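Local coordinates for DUF3501 family protein (Burkholderia pseudomallei K96243, PDB 3FJV), which is of unknown function, a DUF3501 family member whose chain folds around an antiparallel beta-sheet with helices and which forms a two-chain assembly, at residues K31-S36 and F45-T50; L78-D83 and V144-F149; S85-T90 and A187-D192; R114-V119 and P124-A129. All coordinates share one frame; numbering follows the deposited sequence. Where two conformers were deposited one is given.

Interaction 1. Residues K31-S36 and F45-T50; sequences KRRAVS and FEDETT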
loop_
_atom_site.group_PDB
_atom_site.type_symbol
_atom_site.label_atom_id
_atom_site.label_comp_id
_atom_site.label_asym_id
_atom_site.label_seq_id
_atom_site.Cartn_x
_atom_site.Cartn_y
_atom_site.Cartn_z
ATOM N N LYS A 31 10.971 18.901 -10.270
ATOM C CA LYS A 31 12.423 19.008 -10.212
ATOM C C LYS A 31 12.893 19.888 -9.096
ATOM O O LYS A 31 14.030 19.737 -8.631
ATOM C CB LYS A 31 13.010 19.488 -11.593
ATOM C CG LYS A 31 12.803 18.387 -12.614
ATOM C CD LYS A 31 13.214 18.744 -14.033
ATOM C CE LYS A 31 12.801 17.618 -14.988
ATOM N NZ LYS A 31 12.896 17.966 -16.461
ATOM N N ARG A 32 12.053 20.823 -8.629
ATOM C CA ARG A 32 12.423 21.626 -7.457
ATOM C C ARG A 32 11.949 21.077 -6.119
ATOM O O ARG A 32 12.104 21.739 -5.094
ATOM C CB ARG A 32 11.814 23.022 -7.628
ATOM C CG ARG A 32 12.273 23.659 -8.948
ATOM C CD ARG A 32 12.220 25.185 -8.909
ATOM N NE ARG A 32 13.106 25.736 -7.886
ATOM C CZ ARG A 32 12.863 26.850 -7.198
ATOM N NH1 ARG A 32 11.735 27.564 -7.403
ATOM N NH2 ARG A 32 13.742 27.255 -6.302
ATOM N N ARG A 33 11.291 19.929 -6.150
ATOM C CA ARG A 33 10.596 19.394 -4.944
ATOM C C ARG A 33 11.050 17.986 -4.551
ATOM O O ARG A 33 10.755 17.521 -3.445
ATOM C CB ARG A 33 9.085 19.381 -5.225
ATOM C CG ARG A 33 8.455 20.703 -5.632
ATOM C CD ARG A 33 8.627 21.787 -4.607
ATOM N NE ARG A 33 7.975 21.427 -3.335
ATOM C CZ ARG A 33 7.768 22.256 -2.321
ATOM N NH1 ARG A 33 8.277 23.481 -2.325
ATOM N NH2 ARG A 33 7.098 21.819 -1.258
ATOM N N ALA A 34 11.745 17.270 -5.439
ATOM C CA ALA A 34 12.030 15.864 -5.181
ATOM C C ALA A 34 13.449 15.638 -4.677
ATOM O O ALA A 34 14.360 16.290 -5.155
ATOM C CB ALA A 34 11.804 15.047 -6.420
ATOM N N VAL A 35 13.600 14.736 -3.698
ATOM C CA VAL A 35 14.907 14.292 -3.185
ATOM C C VAL A 35 14.944 12.752 -3.093
ATOM O O VAL A 35 13.961 12.135 -2.710
ATOM C CB VAL A 35 15.190 14.841 -1.775
ATOM C CG1 VAL A 35 16.651 14.598 -1.420
ATOM C CG2 VAL A 35 14.809 16.356 -1.644
ATOM N N SER A 36 16.070 12.139 -3.432
ATOM C CA SER A 36 16.289 10.723 -3.212
ATOM C C SER A 36 17.070 10.512 -1.952
ATOM O O SER A 36 17.875 11.363 -1.593
ATOM C CB SER A 36 17.056 10.163 -4.379
ATOM O OG SER A 36 16.152 10.056 -5.433
ATOM N N PHE A 45 8.506 16.714 -1.719
ATOM C CA PHE A 45 7.976 17.785 -0.889
ATOM C C PHE A 45 6.768 18.403 -1.571
ATOM O O PHE A 45 6.844 18.844 -2.725
ATOM C CB PHE A 45 9.056 18.803 -0.567
ATOM C CG PHE A 45 10.029 18.288 0.409
ATOM C CD1 PHE A 45 9.764 18.413 1.772
ATOM C CD2 PHE A 45 11.163 17.574 -0.012
ATOM C CE1 PHE A 45 10.658 17.922 2.731
ATOM C CE2 PHE A 45 12.067 17.059 0.905
ATOM C CZ PHE A 45 11.802 17.203 2.319
ATOM N N GLU A 46 5.646 18.385 -0.874
ATOM C CA GLU A 46 4.350 18.724 -1.463
ATOM C C GLU A 46 4.006 20.207 -1.356
ATOM O O GLU A 46 4.276 20.865 -0.328
ATOM C CB GLU A 46 3.240 17.859 -0.865
ATOM C CG GLU A 46 3.486 16.372 -0.968
ATOM C CD GLU A 46 3.085 15.719 -2.321
ATOM O OE1 GLU A 46 2.595 16.446 -3.223
ATOM O OE2 GLU A 46 3.169 14.458 -2.419
ATOM N N ASP A 47 3.424 20.750 -2.421
ATOM C CA ASP A 47 2.945 22.143 -2.424
ATOM C C ASP A 47 1.631 22.263 -3.211
ATOM O O ASP A 47 1.023 21.241 -3.555
ATOM C CB ASP A 47 4.062 23.100 -2.948
ATOM C CG ASP A 47 4.452 22.830 -4.422
ATOM O OD1 ASP A 47 3.641 22.175 -5.148
ATOM O OD2 ASP A 47 5.552 23.273 -4.869
ATOM N N GLU A 48 1.149 23.493 -3.441
ATOM C CA GLU A 48 -0.131 23.680 -4.150
ATOM C C GLU A 48 -0.139 22.950 -5.520
ATOM O O GLU A 48 -1.112 22.300 -5.907
ATOM C CB GLU A 48 -0.447 25.161 -4.336
ATOM C CG GLU A 48 -1.857 25.385 -4.933
ATOM C CD GLU A 48 -2.187 26.821 -5.206
ATOM O OE1 GLU A 48 -1.276 27.623 -5.449
ATOM O OE2 GLU A 48 -3.379 27.116 -5.320
ATOM N N THR A 49 0.950 23.089 -6.257
ATOM C CA THR A 49 1.050 22.489 -7.575
ATOM C C THR A 49 0.961 20.946 -7.530
ATOM O O THR A 49 0.209 20.357 -8.284
ATOM C CB THR A 49 2.316 22.948 -8.256
ATOM O OG1 THR A 49 2.291 24.383 -8.429
ATOM C CG2 THR A 49 2.473 22.278 -9.607
ATOM N N THR A 50 1.752 20.331 -6.674
ATOM C CA THR A 50 1.805 18.889 -6.587
ATOM C C THR A 50 0.495 18.323 -6.050
ATOM O O THR A 50 0.058 17.262 -6.516
ATOM C CB THR A 50 2.986 18.340 -5.743
ATOM O OG1 THR A 50 2.857 18.730 -4.367
ATOM C CG2 THR A 50 4.354 18.832 -6.285
#
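R33 meets F45 just where the hairpin of strands 34-37 and 41-45 opens, and the chain beyond F45 turns at once into helix 48-62 through a capping box. Along 31-36, R33 is the first residue to reach across, and both its backbone and its side chain do so. Its carbonyl O accepts from F45 N at 2.9 Å, with an N-H...O angle of 166°, so the hairpin pairing runs to this point. The R33 side chain then folds back on itself, bent at chi2 -59° and chi3 -62°, which brings the guanidinium over the start of the second segment. R33 NE donates to F45 O, also at 2.9 Å and nearly straight; the acceptor lies in the guanidinium plane, whereas the donor stands well above the plane of the F45 carbonyl. D47 OD2 sits over one guanidinium face, 3.4 Å from R33 NE, a salt bridge carried by charge. The strongest polar partner of R33 is D192, met by NH2 in a salt bridge; NH1 bonds to S188, and D47 OD2 is hydrogen-bonded to H29. Further along, V35 CG2 lies 3.8 Å from F45 CE2, a touch that the second deposited conformer of V35 leaves doubtful.

D47 occupies the N-cap position. Its OD1 accepts from T50 N at 3.0 Å, and D47 N donates in return to T50 OG1 at 2.9 Å. The same T50 hydroxyl gives its proton to E46 OE1, 2.6 Å away, meeting that oxygen on its anti side.

Interaction 2. Residues L78-D83 and V144-F149; sequences LPLVPD and VHFLRF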
loop_
_atom_site.group_PDB
_atom_site.type_symbol
_atom_site.label_atom_id
_atom_site.label_comp_id
_atom_site.label_asym_id
_atom_site.label_seq_id
_atom_site.Cartn_x
_atom_site.Cartn_y
_atom_site.Cartn_z
ATOM N N LEU A 78 -5.481 16.583 2.300
ATOM C CA LEU A 78 -5.147 17.646 3.259
ATOM C C LEU A 78 -3.863 17.413 4.070
ATOM O O LEU A 78 -3.156 18.353 4.349
ATOM C CB LEU A 78 -6.272 17.815 4.289
ATOM C CG LEU A 78 -6.140 19.036 5.221
ATOM C CD1 LEU A 78 -6.241 20.337 4.421
ATOM C CD2 LEU A 78 -7.262 19.009 6.290
ATOM N N PRO A 79 -3.581 16.161 4.477
ATOM C CA PRO A 79 -2.318 15.909 5.137
ATOM C C PRO A 79 -1.084 16.438 4.389
ATOM O O PRO A 79 -0.072 16.716 5.024
ATOM C CB PRO A 79 -2.254 14.368 5.239
ATOM C CG PRO A 79 -3.681 13.924 5.155
ATOM C CD PRO A 79 -4.393 14.938 4.337
ATOM N N LEU A 80 -1.133 16.547 3.058
ATOM C CA LEU A 80 0.027 17.021 2.332
ATOM C C LEU A 80 0.222 18.560 2.312
ATOM O O LEU A 80 1.270 19.047 1.801
ATOM C CB LEU A 80 0.045 16.449 0.910
ATOM C CG LEU A 80 -0.126 14.943 0.752
ATOM C CD1 LEU A 80 -0.025 14.489 -0.706
ATOM C CD2 LEU A 80 0.906 14.249 1.633
ATOM N N VAL A 81 -0.773 19.310 2.796
ATOM C CA VAL A 81 -0.745 20.762 2.712
ATOM C C VAL A 81 0.169 21.389 3.788
ATOM O O VAL A 81 -0.079 21.235 4.989
ATOM C CB VAL A 81 -2.167 21.325 2.794
ATOM C CG1 VAL A 81 -2.134 22.845 2.717
ATOM C CG2 VAL A 81 -3.030 20.717 1.652
ATOM N N PRO A 82 1.248 22.075 3.381
ATOM C CA PRO A 82 2.069 22.767 4.395
ATOM C C PRO A 82 1.324 23.913 5.090
ATOM O O PRO A 82 0.425 24.496 4.523
ATOM C CB PRO A 82 3.311 23.228 3.617
ATOM C CG PRO A 82 3.024 23.068 2.259
ATOM C CD PRO A 82 1.762 22.313 2.022
ATOM N N ASP A 83 1.600 24.165 6.352
ATOM C CA ASP A 83 0.715 25.037 7.081
ATOM C C ASP A 83 1.359 26.304 7.566
ATOM O O ASP A 83 0.691 27.084 8.259
ATOM C CB ASP A 83 0.087 24.315 8.261
ATOM C CG ASP A 83 1.091 23.762 9.188
ATOM O OD1 ASP A 83 2.277 24.203 9.140
ATOM O OD2 ASP A 83 0.698 22.860 9.959
ATOM N N VAL A 144 4.149 3.639 0.678
ATOM C CA VAL A 144 3.881 5.108 0.613
ATOM C C VAL A 144 3.503 5.660 1.989
ATOM O O VAL A 144 2.603 5.155 2.624
ATOM C CB VAL A 144 2.816 5.476 -0.418
ATOM C CG1 VAL A 144 2.619 7.008 -0.507
ATOM C CG2 VAL A 144 3.198 4.934 -1.810
ATOM N N HIS A 145 4.176 6.726 2.424
ATOM C CA HIS A 145 3.892 7.354 3.715
ATOM C C HIS A 145 3.774 8.863 3.530
ATOM O O HIS A 145 4.363 9.420 2.616
ATOM C CB HIS A 145 5.039 7.051 4.671
ATOM C CG HIS A 145 5.172 5.597 4.993
ATOM N ND1 HIS A 145 4.498 5.009 6.044
ATOM C CD2 HIS A 145 5.898 4.608 4.405
ATOM C CE1 HIS A 145 4.793 3.715 6.081
ATOM N NE2 HIS A 145 5.659 3.453 5.114
ATOM N N PHE A 146 2.970 9.500 4.366
ATOM C CA PHE A 146 2.814 10.961 4.369
ATOM C C PHE A 146 3.580 11.501 5.569
ATOM O O PHE A 146 3.319 11.097 6.725
ATOM C CB PHE A 146 1.328 11.300 4.468
ATOM C CG PHE A 146 0.509 10.999 3.220
ATOM C CD1 PHE A 146 1.086 10.656 1.998
ATOM C CD2 PHE A 146 -0.896 11.135 3.271
ATOM C CE1 PHE A 146 0.317 10.410 0.874
ATOM C CE2 PHE A 146 -1.672 10.881 2.138
ATOM C CZ PHE A 146 -1.032 10.521 0.922
ATOM N N LEU A 147 4.591 12.334 5.322
ATOM C CA LEU A 147 5.437 12.832 6.393
ATOM C C LEU A 147 5.223 14.349 6.652
ATOM O O LEU A 147 4.925 15.138 5.707
ATOM C CB LEU A 147 6.905 12.578 6.069
ATOM C CG LEU A 147 7.367 11.184 5.662
ATOM C CD1 LEU A 147 8.922 11.171 5.460
ATOM C CD2 LEU A 147 6.901 10.124 6.590
ATOM N N ARG A 148 5.435 14.752 7.911
ATOM C CA ARG A 148 5.392 16.146 8.329
ATOM C C ARG A 148 6.717 16.452 9.051
ATOM O O ARG A 148 7.105 15.720 9.922
ATOM C CB ARG A 148 4.216 16.339 9.299
ATOM C CG ARG A 148 4.172 17.613 10.092
ATOM C CD ARG A 148 2.809 17.813 10.775
ATOM N NE ARG A 148 2.580 17.045 12.004
ATOM C CZ ARG A 148 3.012 17.409 13.212
ATOM N NH1 ARG A 148 3.766 18.502 13.354
ATOM N NH2 ARG A 148 2.744 16.647 14.275
ATOM N N PHE A 149 7.399 17.530 8.682
ATOM C CA PHE A 149 8.602 17.955 9.384
ATOM C C PHE A 149 8.312 19.329 9.996
ATOM O O PHE A 149 8.107 20.290 9.261
ATOM C CB PHE A 149 9.756 18.102 8.383
ATOM C CG PHE A 149 10.210 16.809 7.755
ATOM C CD1 PHE A 149 11.174 16.008 8.367
ATOM C CD2 PHE A 149 9.748 16.445 6.477
ATOM C CE1 PHE A 149 11.596 14.830 7.760
ATOM C CE2 PHE A 149 10.197 15.303 5.869
ATOM C CZ PHE A 149 11.119 14.488 6.520
HETATM O O HOH W 1 1.998 14.629 5.342
#
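L80 lays one methyl on the ring of F146, a CH-pi contact between the 3-10 turn 78-80 and strand 144-150. From CB, the leucine side chain has CG anti to the carbonyl carbon (chi1 -51°), and chi2 of -177° extends CD1 while placing CD2 on the F146 ring. The CD2 branch makes the contact: it stands 3.7 Å from the F146 ring centroid and only 16° off the ring normal, hence over the face, although displaced toward the rim on the CG and CD1 side. L80 CD2 is 3.6 Å from F146 CD1. The two side chains meet at about a right angle.

P79 adds a looser touch, its CB lying 4.0 Å from F146 CD2 and oblique to the ring. A water spans the two backbones, donating to P79 O at 3.0 Å and, more weakly, to L147 O. Within the turn, V81 N bonds to L78 O, the i to i-3 bond of a 3-10 turn. The ring of F146 also takes part in a cation-pi contact with R102 of the second subunit, which brings the dimer partner close to this packing. Turn and strand are 61 residues apart in sequence; the arrangement is a connecting loop packed by apolar side chains against an inner strand of an antiparallel sheet.

Interaction 3. Residues S85-T90 and A187-D192; sequences SNLKAT and ASLAGD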
loop_
_atom_site.group_PDB
_atom_site.type_symbol
_atom_site.label_atom_id
_atom_site.label_comp_id
_atom_site.label_asym_id
_atom_site.label_seq_id
_atom_site.Cartn_x
_atom_site.Cartn_y
_atom_site.Cartn_z
ATOM N N SER A 85 4.592 26.234 9.296
ATOM C CA SER A 85 5.698 25.828 10.128
ATOM C C SER A 85 6.172 24.404 9.878
ATOM O O SER A 85 7.011 23.899 10.609
ATOM C CB SER A 85 5.318 26.007 11.591
ATOM O OG SER A 85 5.469 27.370 11.978
ATOM N N ASN A 86 5.642 23.787 8.831
ATOM C CA ASN A 86 6.047 22.454 8.514
ATOM C C ASN A 86 6.134 22.178 7.031
ATOM O O ASN A 86 5.357 22.681 6.190
ATOM C CB ASN A 86 5.104 21.472 9.142
ATOM C CG ASN A 86 3.697 21.797 8.837
ATOM O OD1 ASN A 86 3.405 22.400 7.795
ATOM N ND2 ASN A 86 2.807 21.458 9.749
ATOM N N LEU A 87 7.125 21.393 6.709
ATOM C CA LEU A 87 7.241 20.876 5.356
ATOM C C LEU A 87 6.509 19.514 5.355
ATOM O O LEU A 87 6.555 18.741 6.360
ATOM C CB LEU A 87 8.703 20.706 5.033
ATOM C CG LEU A 87 9.579 21.963 5.089
ATOM C CD1 LEU A 87 11.075 21.642 4.815
ATOM C CD2 LEU A 87 9.064 22.984 4.095
ATOM N N LYS A 88 5.817 19.241 4.261
ATOM C CA LYS A 88 5.081 17.992 4.061
ATOM C C LYS A 88 5.685 17.252 2.862
ATOM O O LYS A 88 6.007 17.881 1.869
ATOM C CB LYS A 88 3.572 18.256 3.828
ATOM C CG LYS A 88 2.829 19.090 4.887
ATOM C CD LYS A 88 2.743 18.436 6.193
ATOM C CE LYS A 88 1.824 19.218 7.175
ATOM N NZ LYS A 88 0.397 19.207 6.785
ATOM N N ALA A 89 5.816 15.921 2.964
ATOM C CA ALA A 89 6.411 15.084 1.916
ATOM C C ALA A 89 5.733 13.699 1.822
ATOM O O ALA A 89 5.195 13.164 2.797
ATOM C CB ALA A 89 7.960 14.949 2.079
ATOM N N THR A 90 5.625 13.205 0.606
ATOM C CA THR A 90 5.250 11.839 0.333
ATOM C C THR A 90 6.560 11.061 0.184
ATOM O O THR A 90 7.432 11.417 -0.627
ATOM C CB THR A 90 4.390 11.731 -0.967
ATOM O OG1 THR A 90 3.168 12.468 -0.783
ATOM C CG2 THR A 90 4.071 10.258 -1.251
ATOM N N ALA A 187 15.680 25.990 -1.597
ATOM C CA ALA A 187 15.102 27.340 -1.827
ATOM C C ALA A 187 13.580 27.255 -2.055
ATOM O O ALA A 187 12.828 28.032 -1.491
ATOM C CB ALA A 187 15.804 28.077 -2.998
ATOM N N SER A 188 13.139 26.256 -2.799
ATOM C CA SER A 188 11.734 26.046 -3.017
ATOM C C SER A 188 10.997 25.704 -1.709
ATOM O O SER A 188 9.914 26.252 -1.423
ATOM C CB SER A 188 11.546 24.938 -4.046
ATOM O OG SER A 188 10.180 24.675 -4.258
ATOM N N LEU A 189 11.630 24.871 -0.892
ATOM C CA LEU A 189 11.054 24.459 0.384
ATOM C C LEU A 189 10.922 25.659 1.350
ATOM O O LEU A 189 9.929 25.784 2.108
ATOM C CB LEU A 189 11.865 23.299 1.008
ATOM C CG LEU A 189 11.628 21.794 0.720
ATOM C CD1 LEU A 189 11.268 21.498 -0.734
ATOM C CD2 LEU A 189 12.841 20.897 1.173
ATOM N N ALA A 190 11.925 26.514 1.379
ATOM C CA ALA A 190 11.897 27.695 2.218
ATOM C C ALA A 190 10.616 28.520 1.977
ATOM O O ALA A 190 10.033 29.056 2.914
ATOM C CB ALA A 190 13.173 28.548 1.985
ATOM N N GLY A 191 10.161 28.564 0.729
ATOM C CA GLY A 191 8.980 29.307 0.365
ATOM C C GLY A 191 7.669 28.748 0.896
ATOM O O GLY A 191 6.677 29.449 0.881
ATOM N N ASP A 192 7.650 27.487 1.329
ATOM C CA ASP A 192 6.473 26.896 1.929
ATOM C C ASP A 192 6.168 27.425 3.347
ATOM O O ASP A 192 5.086 27.159 3.874
ATOM C CB ASP A 192 6.676 25.384 2.138
ATOM C CG ASP A 192 6.776 24.578 0.836
ATOM O OD1 ASP A 192 6.552 25.118 -0.296
ATOM O OD2 ASP A 192 7.111 23.367 0.988
HETATM O O HOH W 2 4.720 25.435 6.003
HETATM O O HOH W 3 6.003 21.009 2.036
#
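L87 spreads its two methyls against L189 and D192, one on the leucine side chain and the other between backbone and carboxylate. Its CD1 lies 4.1 Å from L189 CD2, and the two leucine side chains cross at about a right angle. The second branch turns to the polar end of the segment: L87 CD2 is 3.5 Å from L189 O and 3.7 Å from D192 OD2, so a single methyl borders two oxygens. With CG anti to the carbonyl carbon (chi1 -60°) and chi2 extended at 177°, CD1 is carried out to L189 while CD2 branches off beside L189 O and D192.

This is the packing of a C-terminal helix on an antiparallel beta-sheet, with L189 of helix 183-190 resting on L87 of inner strand 86-93 by apolar contact and water bridging alongside. L189 also rests on F45 of the adjoining strand 41-45. D192 N bonds to L189 O at 2.9 Å.

Two waters bridge the segments beside the leucine pair, one between backbones, one from backbone to carboxylate. The first donates to N86 O and to D192 O, each at 2.8 Å. The other accepts from K88 N at 2.8 Å and lies at the same distance from D192 OD2. That carboxylate oxygen also forms a salt bridge with R33, which probably helps to stabilise its negative charge beside the L87 methyl.

Interaction 4. Residues R114-V119 and P124-A129; sequences RVFLRV and PVYAIA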
loop_
_atom_site.group_PDB
_atom_site.type_symbol
_atom_site.label_atom_id
_atom_site.label_comp_id
_atom_site.label_asym_id
_atom_site.label_seq_id
_atom_site.Cartn_x
_atom_site.Cartn_y
_atom_site.Cartn_z
ATOM N N ARG A 114 12.159 7.463 10.858
ATOM C CA ARG A 114 13.622 7.572 11.044
ATOM C C ARG A 114 14.294 8.460 10.001
ATOM O O ARG A 114 15.494 8.626 10.024
ATOM C CB ARG A 114 14.262 6.192 11.024
ATOM C CG ARG A 114 13.682 5.179 11.970
ATOM C CD ARG A 114 13.467 5.702 13.363
ATOM N NE ARG A 114 14.650 6.345 13.942
ATOM C CZ ARG A 114 14.680 6.873 15.164
ATOM N NH1 ARG A 114 13.622 6.796 15.937
ATOM N NH2 ARG A 114 15.787 7.449 15.631
ATOM N N VAL A 115 13.487 9.086 9.146
ATOM C CA VAL A 115 13.949 10.072 8.173
ATOM C C VAL A 115 13.985 11.410 8.857
ATOM O O VAL A 115 13.028 11.834 9.446
ATOM C CB VAL A 115 13.017 10.149 6.927
ATOM C CG1 VAL A 115 13.348 11.408 6.063
ATOM C CG2 VAL A 115 13.110 8.837 6.111
ATOM N N PHE A 116 15.106 12.109 8.754
ATOM C CA PHE A 116 15.278 13.412 9.398
ATOM C C PHE A 116 15.879 14.460 8.500
ATOM O O PHE A 116 16.674 14.144 7.603
ATOM C CB PHE A 116 16.131 13.294 10.657
ATOM C CG PHE A 116 17.554 12.874 10.401
ATOM C CD1 PHE A 116 17.870 11.548 10.289
ATOM C CD2 PHE A 116 18.566 13.815 10.281
ATOM C CE1 PHE A 116 19.157 11.130 10.068
ATOM C CE2 PHE A 116 19.878 13.403 10.031
ATOM C CZ PHE A 116 20.163 12.048 9.927
ATOM N N LEU A 117 15.531 15.723 8.765
ATOM C CA LEU A 117 16.120 16.887 8.108
ATOM C C LEU A 117 17.022 17.614 9.092
ATOM O O LEU A 117 16.746 17.612 10.298
ATOM C CB LEU A 117 15.003 17.919 7.736
ATOM C CG LEU A 117 14.100 17.791 6.547
ATOM C CD1 LEU A 117 12.994 18.835 6.563
ATOM C CD2 LEU A 117 14.926 17.952 5.300
ATOM N N ARG A 118 18.037 18.322 8.607
ATOM C CA ARG A 118 18.795 19.233 9.466
ATOM C C ARG A 118 19.091 20.529 8.727
ATOM O O ARG A 118 19.743 20.517 7.682
ATOM C CB ARG A 118 20.101 18.589 9.936
ATOM C CG ARG A 118 20.798 19.407 11.017
ATOM C CD ARG A 118 22.258 19.039 11.210
ATOM N NE ARG A 118 22.458 17.957 12.165
ATOM C CZ ARG A 118 22.898 18.129 13.410
ATOM N NH1 ARG A 118 23.169 19.349 13.864
ATOM N NH2 ARG A 118 23.068 17.076 14.204
ATOM N N VAL A 119 18.582 21.657 9.256
ATOM C CA VAL A 119 18.853 22.983 8.676
ATOM C C VAL A 119 20.146 23.473 9.275
ATOM O O VAL A 119 20.240 23.657 10.489
ATOM C CB VAL A 119 17.774 24.033 9.021
ATOM C CG1 VAL A 119 18.150 25.387 8.419
ATOM C CG2 VAL A 119 16.422 23.596 8.551
ATOM N N PRO A 124 18.531 18.159 14.527
ATOM C CA PRO A 124 17.805 17.470 13.454
ATOM C C PRO A 124 16.306 17.396 13.755
ATOM O O PRO A 124 15.908 17.436 14.936
ATOM C CB PRO A 124 18.388 16.069 13.437
ATOM C CG PRO A 124 19.413 15.970 14.540
ATOM C CD PRO A 124 19.479 17.291 15.259
ATOM N N VAL A 125 15.499 17.354 12.696
ATOM C CA VAL A 125 14.040 17.206 12.786
ATOM C C VAL A 125 13.574 15.892 12.128
ATOM O O VAL A 125 13.676 15.688 10.926
ATOM C CB VAL A 125 13.282 18.422 12.185
ATOM C CG1 VAL A 125 11.714 18.102 12.028
ATOM C CG2 VAL A 125 13.540 19.663 13.042
ATOM N N TYR A 126 13.029 15.005 12.949
ATOM C CA TYR A 126 12.473 13.714 12.473
ATOM C C TYR A 126 11.055 13.900 11.952
ATOM O O TYR A 126 10.280 14.678 12.495
ATOM C CB TYR A 126 12.542 12.627 13.543
ATOM C CG TYR A 126 13.949 12.110 13.736
ATOM C CD1 TYR A 126 14.924 12.900 14.340
ATOM C CD2 TYR A 126 14.330 10.860 13.229
ATOM C CE1 TYR A 126 16.256 12.448 14.452
ATOM C CE2 TYR A 126 15.629 10.380 13.365
ATOM C CZ TYR A 126 16.599 11.191 13.956
ATOM O OH TYR A 126 17.890 10.744 14.080
ATOM N N ALA A 127 10.745 13.210 10.848
ATOM C CA ALA A 127 9.420 13.212 10.280
ATOM C C ALA A 127 8.439 12.613 11.262
ATOM O O ALA A 127 8.767 11.684 11.992
ATOM C CB ALA A 127 9.387 12.416 8.955
ATOM N N ILE A 128 7.259 13.203 11.316
ATOM C CA ILE A 128 6.105 12.597 11.986
ATOM C C ILE A 128 5.249 12.057 10.866
ATOM O O ILE A 128 4.799 12.835 10.005
ATOM C CB ILE A 128 5.289 13.619 12.821
ATOM C CG1 ILE A 128 6.184 14.312 13.853
ATOM C CG2 ILE A 128 4.121 12.920 13.520
ATOM C CD1 ILE A 128 6.823 13.349 14.827
ATOM N N ALA A 129 5.048 10.736 10.854
ATOM C CA ALA A 129 4.414 10.031 9.731
ATOM C C ALA A 129 2.977 9.605 9.950
ATOM O O ALA A 129 2.606 9.182 11.049
ATOM C CB ALA A 129 5.253 8.787 9.377
#
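The Y126 ring carries F116 CB on one face, almost exactly over its centre: CB is 3.7 Å from the centroid and 3° off the normal, a clear CH-pi contact. The F116 and Y126 rings themselves make an oblique aromatic pair, planes at 31° and centroids 5.2 Å apart. A chi1 of 65°, with CG between the backbone N and the carbonyl carbon, lays the F116 ring alongside Y126 and P124, and R114 O lies in plane at its edge. Y126 CE2 lies over one face of the R114 guanidinium, with R114 NH2 at 3.7 Å. Both R114 and Y126 find their stronger polar partner in D170.

Beneath these side chains runs an antiparallel hairpin. F116 and Y126 form a non-hydrogen-bonded pair, and L117 and V125 a hydrogen-bonded one, with V125 N to L117 O at 2.7 Å and L117 N to V125 O at 2.8 Å. A127 N to V115 O continues the pairing.

Strand 115-119 is flanked on its other side by strand 165-169, and strand 125-129 by strand 144-150, while L117 packs on F149 and V125 on M155 of helix 153-160.

All four contacts bear on one antiparallel sheet. Interactions 1, 2 and 3 are buried and lie near the chain centre; interaction 4 is only partly buried and further out. Interactions 1 and 3 meet through a salt bridge and apolar packing. Interactions 2 and 3 share neighbouring strands, joined by a probable hydrogen bond from L147 N to A89 O, and interaction 4 adjoins interaction 2 through another probable one, between R148 O and I128 N. The chemistry varies accordingly: backbone and arginine hydrogen bonds with a salt bridge in interaction 1, methyl-on-ring packing in interaction 2, leucines with bridging waters in interaction 3, and backbone pairing with aromatic side chains in interaction 4.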